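Local coordinates for CaaX farnesyltransferase beta subunit Ram1 (Aspergillus fumigatus, PDB 4L9P), which probably catalyses, with its alpha subunit partner, farnesyl transfer from farnesyl diphosphate to a cysteine near the C-terminus of target proteins, using a zinc ion, at residues 365-370 with 431-436; 437-442 with 492-497. All coordinates share one frame; numbering follows the deposited sequence.

Contact 1: 365-370 with 431-436. With ZN (zinc ion), chain J; FII ([(3,7,11-trimethyl-dodeca-2,6,10-trienyloxycarbamoyl)-methyl]-phosphonic acid), chain Q; EDO (1,2-ethanediol), chain M.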
loop_
_atom_site.group_PDB
_atom_site.type_symbol
_atom_site.label_atom_id
_atom_site.label_comp_id
_atom_site.label_asym_id
_atom_site.label_seq_id
_atom_site.Cartn_x
_atom_site.Cartn_y
_atom_site.Cartn_z
ATOM N N ASP B 365 -2.560 -12.304 0.409
ATOM C CA ASP B 365 -2.630 -12.033 -1.025
ATOM C C ASP B 365 -1.201 -11.908 -1.533
ATOM O O ASP B 365 -0.354 -11.237 -0.922
ATOM C CB ASP B 365 -3.429 -10.682 -1.199
ATOM C CG ASP B 365 -3.452 -10.159 -2.571
ATOM O OD1 ASP B 365 -2.701 -10.579 -3.486
ATOM O OD2 ASP B 365 -4.283 -9.272 -2.838
ATOM N N GLY B 366 -0.944 -12.637 -2.607
ATOM C CA GLY B 366 0.406 -12.653 -3.177
ATOM C C GLY B 366 0.948 -11.279 -3.537
ATOM O O GLY B 366 2.189 -11.127 -3.588
ATOM N N CYS B 367 0.114 -10.247 -3.811
ATOM C CA CYS B 367 0.773 -8.971 -4.163
ATOM C C CYS B 367 1.456 -8.308 -2.944
ATOM O O CYS B 367 2.395 -7.511 -3.122
ATOM C CB CYS B 367 -0.195 -7.974 -4.875
ATOM S SG CYS B 367 -1.597 -7.381 -3.757
ATOM N N TYR B 368 1.016 -8.686 -1.747
ATOM C CA TYR B 368 1.678 -8.153 -0.550
ATOM C C TYR B 368 3.076 -8.770 -0.391
ATOM O O TYR B 368 3.825 -8.323 0.463
ATOM C CB TYR B 368 0.820 -8.330 0.733
ATOM C CG TYR B 368 -0.518 -7.582 0.590
ATOM C CD1 TYR B 368 -0.522 -6.267 0.119
ATOM C CD2 TYR B 368 -1.703 -8.232 0.833
ATOM C CE1 TYR B 368 -1.762 -5.558 -0.086
ATOM C CE2 TYR B 368 -2.934 -7.572 0.658
ATOM C CZ TYR B 368 -2.918 -6.261 0.165
ATOM O OH TYR B 368 -4.107 -5.582 -0.001
ATOM N N SER B 369 3.385 -9.814 -1.178
ATOM C CA SER B 369 4.765 -10.295 -1.153
ATOM C C SER B 369 5.722 -9.151 -1.477
ATOM O O SER B 369 6.840 -9.090 -0.903
ATOM C CB SER B 369 4.938 -11.392 -2.212
ATOM O OG SER B 369 3.954 -12.384 -2.011
ATOM N N HIS B 370 5.303 -8.190 -2.327
ATOM C CA HIS B 370 6.018 -6.950 -2.483
ATOM C C HIS B 370 5.655 -5.911 -1.449
ATOM O O HIS B 370 6.526 -5.427 -0.686
ATOM C CB HIS B 370 5.807 -6.357 -3.853
ATOM C CG HIS B 370 6.273 -4.942 -3.912
ATOM N ND1 HIS B 370 7.605 -4.598 -3.704
ATOM C CD2 HIS B 370 5.586 -3.768 -4.075
ATOM C CE1 HIS B 370 7.707 -3.266 -3.731
ATOM N NE2 HIS B 370 6.501 -2.738 -3.950
ATOM N N SER B 431 -1.432 -9.495 -14.514
ATOM C CA SER B 431 -0.016 -9.160 -14.586
ATOM C C SER B 431 0.460 -8.349 -13.365
ATOM O O SER B 431 1.640 -8.358 -13.032
ATOM C CB SER B 431 0.312 -8.461 -15.906
ATOM O OG SER B 431 -0.343 -7.219 -15.996
ATOM N N TYR B 432 -0.488 -7.684 -12.678
ATOM C CA TYR B 432 -0.175 -6.984 -11.401
ATOM C C TYR B 432 0.246 -8.023 -10.359
ATOM O O TYR B 432 1.321 -7.866 -9.699
ATOM C CB TYR B 432 -1.411 -6.184 -10.932
ATOM C CG TYR B 432 -1.423 -5.766 -9.504
ATOM C CD1 TYR B 432 -0.825 -4.550 -9.090
ATOM C CD2 TYR B 432 -2.002 -6.587 -8.536
ATOM C CE1 TYR B 432 -0.824 -4.190 -7.744
ATOM C CE2 TYR B 432 -2.021 -6.221 -7.196
ATOM C CZ TYR B 432 -1.430 -5.027 -6.795
ATOM O OH TYR B 432 -1.423 -4.735 -5.443
ATOM N N HIS B 433 -0.570 -9.079 -10.162
ATOM C CA HIS B 433 -0.222 -10.128 -9.210
ATOM C C HIS B 433 1.037 -10.892 -9.651
ATOM O O HIS B 433 1.802 -11.353 -8.797
ATOM C CB HIS B 433 -1.418 -11.034 -8.939
ATOM C CG HIS B 433 -2.382 -10.359 -7.995
ATOM N ND1 HIS B 433 -3.530 -9.720 -8.427
ATOM C CD2 HIS B 433 -2.294 -10.178 -6.657
ATOM C CE1 HIS B 433 -4.107 -9.139 -7.363
ATOM N NE2 HIS B 433 -3.371 -9.396 -6.285
ATOM N N THR B 434 1.234 -11.046 -10.942
ATOM C CA THR B 434 2.423 -11.735 -11.441
ATOM C C THR B 434 3.658 -10.882 -11.120
ATOM O O THR B 434 4.652 -11.395 -10.535
ATOM C CB THR B 434 2.314 -11.952 -12.976
ATOM O OG1 THR B 434 1.172 -12.760 -13.230
ATOM C CG2 THR B 434 3.567 -12.651 -13.501
ATOM N N CYS B 435 3.631 -9.588 -11.459
ATOM C CA CYS B 435 4.761 -8.750 -11.102
ATOM C C CYS B 435 5.105 -8.782 -9.596
ATOM O O CYS B 435 6.292 -8.951 -9.198
ATOM C CB CYS B 435 4.418 -7.294 -11.522
ATOM S SG CYS B 435 5.593 -6.038 -10.983
ATOM N N TYR B 436 4.088 -8.554 -8.751
ATOM C CA TYR B 436 4.409 -8.371 -7.338
ATOM C C TYR B 436 4.685 -9.679 -6.584
ATOM O O TYR B 436 5.498 -9.655 -5.656
ATOM C CB TYR B 436 3.353 -7.492 -6.636
ATOM C CG TYR B 436 3.473 -6.057 -7.151
ATOM C CD1 TYR B 436 4.683 -5.332 -7.065
ATOM C CD2 TYR B 436 2.380 -5.427 -7.752
ATOM C CE1 TYR B 436 4.801 -4.014 -7.490
ATOM C CE2 TYR B 436 2.493 -4.129 -8.196
ATOM C CZ TYR B 436 3.669 -3.406 -8.078
ATOM O OH TYR B 436 3.778 -2.102 -8.539
HETATM ZN ZN ZN J . -3.580 -8.400 -4.525
HETATM C C1 FII Q . 2.628 2.727 -5.663
HETATM C C2 FII Q . 1.183 2.363 -5.451
HETATM C C6 FII Q . 0.233 2.959 -6.401
HETATM C C10 FII Q . 0.798 1.801 -4.144
HETATM C C11 FII Q . -0.642 1.470 -3.753
HETATM C C12 FII Q . -0.832 -0.063 -3.946
HETATM C C15 FII Q . -2.001 -0.721 -3.218
HETATM C C18 FII Q . -2.233 -2.218 -3.376
HETATM C C22 FII Q . -3.086 0.208 -2.773
HETATM C C23 FII Q . -4.035 -0.381 -1.742
HETATM C C24 FII Q . -5.226 0.475 -1.533
HETATM C C27 FII Q . -6.328 -0.303 -0.888
HETATM C C30 FII Q . -6.322 -0.284 0.631
HETATM C C34 FII Q . -7.571 -0.396 -1.688
HETATM C C35 FII Q . -8.880 -0.891 -1.108
HETATM O O36 FII Q . -9.263 -2.120 -1.697
HETATM N N42 FII Q . -8.344 -3.131 -1.620
HETATM C C43 FII Q . -8.644 -4.049 -0.602
HETATM O O44 FII Q . -9.596 -3.953 0.187
HETATM C C45 FII Q . -7.677 -5.224 -0.563
HETATM P P46 FII Q . -7.373 -5.899 1.152
HETATM O O49 FII Q . -7.112 -4.721 2.012
HETATM O O50 FII Q . -8.553 -6.737 1.535
HETATM O O51 FII Q . -6.111 -6.760 0.929
HETATM C C1 EDO M . -3.653 -6.824 -17.039
HETATM O O1 EDO M . -2.995 -6.270 -15.905
HETATM C C2 EDO M . -4.316 -8.153 -16.870
HETATM O O2 EDO M . -3.305 -9.095 -16.541
#

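Contact 2: 437-442 with 492-497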
loop_
_atom_site.group_PDB
_atom_site.type_symbol
_atom_site.label_atom_id
_atom_site.label_comp_id
_atom_site.label_asym_id
_atom_site.label_seq_id
_atom_site.Cartn_x
_atom_site.Cartn_y
_atom_site.Cartn_z
ATOM N N ALA B 437 4.103 -10.809 -7.014
ATOM C CA ALA B 437 4.530 -12.087 -6.413
ATOM C C ALA B 437 5.980 -12.391 -6.806
ATOM O O ALA B 437 6.752 -12.819 -5.942
ATOM C CB ALA B 437 3.638 -13.220 -6.856
ATOM N N LEU B 438 6.362 -12.119 -8.059
ATOM C CA LEU B 438 7.761 -12.327 -8.457
ATOM C C LEU B 438 8.686 -11.387 -7.706
ATOM O O LEU B 438 9.779 -11.750 -7.301
ATOM C CB LEU B 438 7.926 -12.174 -9.966
ATOM C CG LEU B 438 7.252 -13.293 -10.794
ATOM C CD1 LEU B 438 7.299 -12.858 -12.265
ATOM C CD2 LEU B 438 7.979 -14.625 -10.626
ATOM N N THR B 439 8.246 -10.140 -7.508
ATOM C CA THR B 439 9.080 -9.149 -6.825
ATOM C C THR B 439 9.361 -9.637 -5.394
ATOM O O THR B 439 10.495 -9.613 -4.897
ATOM C CB THR B 439 8.373 -7.782 -6.817
ATOM O OG1 THR B 439 8.309 -7.269 -8.153
ATOM C CG2 THR B 439 9.156 -6.799 -5.991
ATOM N N GLY B 440 8.327 -10.120 -4.700
ATOM C CA GLY B 440 8.508 -10.659 -3.364
ATOM C C GLY B 440 9.367 -11.913 -3.312
ATOM O O GLY B 440 10.158 -12.042 -2.377
ATOM N N LEU B 441 9.227 -12.809 -4.300
ATOM C CA LEU B 441 10.098 -13.968 -4.337
ATOM C C LEU B 441 11.554 -13.494 -4.487
ATOM O O LEU B 441 12.467 -14.042 -3.859
ATOM C CB LEU B 441 9.664 -14.846 -5.493
ATOM C CG LEU B 441 10.533 -16.160 -5.585
ATOM C CD1 LEU B 441 10.505 -17.034 -4.299
ATOM C CD2 LEU B 441 9.993 -16.938 -6.811
ATOM N N SER B 442 11.776 -12.470 -5.311
ATOM C CA SER B 442 13.169 -11.981 -5.462
ATOM C C SER B 442 13.674 -11.478 -4.123
ATOM O O SER B 442 14.826 -11.735 -3.740
ATOM C CB SER B 442 13.268 -10.937 -6.557
ATOM O OG SER B 442 14.650 -10.538 -6.644
ATOM N N VAL B 492 16.295 -11.940 -10.723
ATOM C CA VAL B 492 17.164 -10.777 -10.651
ATOM C C VAL B 492 16.815 -9.948 -9.419
ATOM O O VAL B 492 15.648 -9.813 -9.093
ATOM C CB VAL B 492 16.973 -10.002 -11.972
ATOM C CG1 VAL B 492 17.461 -8.606 -11.951
ATOM C CG2 VAL B 492 17.454 -10.848 -13.186
ATOM N N PRO B 493 17.800 -9.365 -8.724
ATOM C CA PRO B 493 17.478 -8.514 -7.540
ATOM C C PRO B 493 16.803 -7.197 -8.004
ATOM O O PRO B 493 17.134 -6.641 -9.067
ATOM C CB PRO B 493 18.856 -8.229 -6.901
ATOM C CG PRO B 493 19.852 -8.456 -8.042
ATOM C CD PRO B 493 19.241 -9.506 -9.000
ATOM N N PHE B 494 15.844 -6.715 -7.197
ATOM C CA PHE B 494 15.213 -5.417 -7.414
ATOM C C PHE B 494 15.550 -4.466 -6.278
ATOM O O PHE B 494 15.711 -4.863 -5.118
ATOM C CB PHE B 494 13.702 -5.562 -7.496
ATOM C CG PHE B 494 13.123 -5.650 -8.883
ATOM C CD1 PHE B 494 13.854 -6.184 -9.964
ATOM C CD2 PHE B 494 11.825 -5.193 -9.070
ATOM C CE1 PHE B 494 13.266 -6.251 -11.248
ATOM C CE2 PHE B 494 11.224 -5.245 -10.312
ATOM C CZ PHE B 494 11.943 -5.788 -11.446
ATOM N N HIS B 495 15.650 -3.206 -6.623
ATOM C CA HIS B 495 15.910 -2.187 -5.612
ATOM C C HIS B 495 14.670 -2.055 -4.711
ATOM O O HIS B 495 13.554 -1.913 -5.205
ATOM C CB HIS B 495 16.111 -0.870 -6.374
ATOM C CG HIS B 495 16.688 0.231 -5.556
ATOM N ND1 HIS B 495 15.995 0.849 -4.532
ATOM C CD2 HIS B 495 17.921 0.790 -5.580
ATOM C CE1 HIS B 495 16.766 1.773 -3.977
ATOM N NE2 HIS B 495 17.963 1.732 -4.576
ATOM N N PRO B 496 14.837 -2.124 -3.398
ATOM C CA PRO B 496 13.617 -2.120 -2.543
ATOM C C PRO B 496 12.814 -0.815 -2.549
ATOM O O PRO B 496 11.638 -0.862 -2.207
ATOM C CB PRO B 496 14.100 -2.406 -1.148
ATOM C CG PRO B 496 15.622 -2.411 -1.271
ATOM C CD PRO B 496 16.098 -2.366 -2.696
ATOM N N ILE B 497 13.423 0.318 -2.898
ATOM C CA ILE B 497 12.640 1.563 -2.982
ATOM C C ILE B 497 12.078 1.764 -4.401
ATOM O O ILE B 497 10.916 2.127 -4.541
ATOM C CB ILE B 497 13.540 2.787 -2.697
ATOM C CG1 ILE B 497 14.070 2.703 -1.282
ATOM C CG2 ILE B 497 12.781 4.086 -2.906
ATOM C CD1 ILE B 497 15.078 3.832 -0.945
HETATM O O HOH W 1 15.036 -8.401 -4.980
#

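Contact 1: 365-370 with 431-436
Asp-365 OD1 is gripped by the zinc ion and by the backbone N-H of Cys-367, next to His-433, which holds the same metal. Cys-367 N reaches Asp-365 OD1 from above the carboxylate plane at 2.9 Å, in a nearly straight capping bond (173°). The carboxylate binds unevenly: Asp-365 OD2 is 2.0 Å from the zinc ion and Asp-365 OD1 2.6 Å. His-433 NE2 completes the link between the segments at 2.0 Å from the metal. The Asp-365 and His-433 side chains cross at about a right angle. Cys-367 SG adds a sulfur ligand, 2.4 Å from the zinc ion. It sits between its backbone N and carbonyl carbon (chi1 66°), which turns it to the metal. The bound peptide supplies one further zinc ligand. Tyr-432 packs beside Cys-367, with CE2 3.4 Å from Cys-367 CB and the sulfur at the ring edge. Its hydroxyl is hydrogen-bonded to Trp-371. The His-370 and Tyr-436 rings are turned only 19° apart but are displaced, with little overlap; His-370 CD2 is 3.5 Å from Tyr-436 CD1. Tyr-368 OH donates to FII O51 at 2.5 Å, and Lys-362, Arg-359 and His-311 also bond to this farnesyl diphosphate analogue. Asp-365, Cys-367 and His-433 form the Asp-Cys-His zinc site of the protein prenyltransferase beta subunits. Metal, peptide and isoprenoid analogue meet here, consistent with zinc activating the substrate cysteine as a thiolate.

Contact 2: 437-442 with 492-497
Ser-442 OG lies anti to its backbone N (chi1 -179°), and this carries the hydroxyl from the helix to Val-492 O. The CA-CB bond of Phe-494 points toward the helix. The contact belongs to the alpha-alpha toroid of the prenyltransferase beta subunits. It ties helix 431-444 to the extended, irregular chain that leads toward helix 502-513. Ser-442 OG donates to Val-492 O at 2.7 Å. The donor stands above the carbonyl plane, 45° out of it, with a C=O...donor angle of 124°. A water bridges the two segments. It donates to the same hydroxyl and accepts from Phe-494 N, so one serine oxygen serves two points of the loop. The backbones are closest at Ser-442 and Pro-493, whose CA atoms are 5.9 Å apart. One turn earlier in the helix, the Thr-439 and Phe-494 side chains cross at about a right angle. Thr-439 OG1 comes only within 4.2 Å of Phe-494 CE2, and it has its hydrogen bond to Cys-435 O, one turn back. Leu-164 of helix 151-164 packs against Thr-439, Ser-442 and Phe-494, so both segments lean on one leucine. On the loop, His-495 turns back on its own chain, and its NE2 bonds to Ala-464 O. Its other ring nitrogen, ND1, accepts from Ile-497 N at 3.1 Å, with the donor close to the ring plane.

In the fold
The two contacts follow each other along the chain, and their centres are about 10 Å apart. Both use helix 431-444: contact 1 takes its first turns, and contact 2 the turns that follow. Thus one helix carries a zinc ligand at its start and holds the 492-497 loop near its end. The contacts also touch directly. His-370 ND1, which is hydrogen-bonded to Asn-374, lies 3.5 Å from Thr-439 CG2, and Ser-369 CB packs on Gly-440 CA. Helix 151-164 packs against both. The Thr-439 side chain is about 12 Å from the zinc ion, so contact 2 lies outside the zinc coordination sphere, within the same alpha-alpha toroid domain.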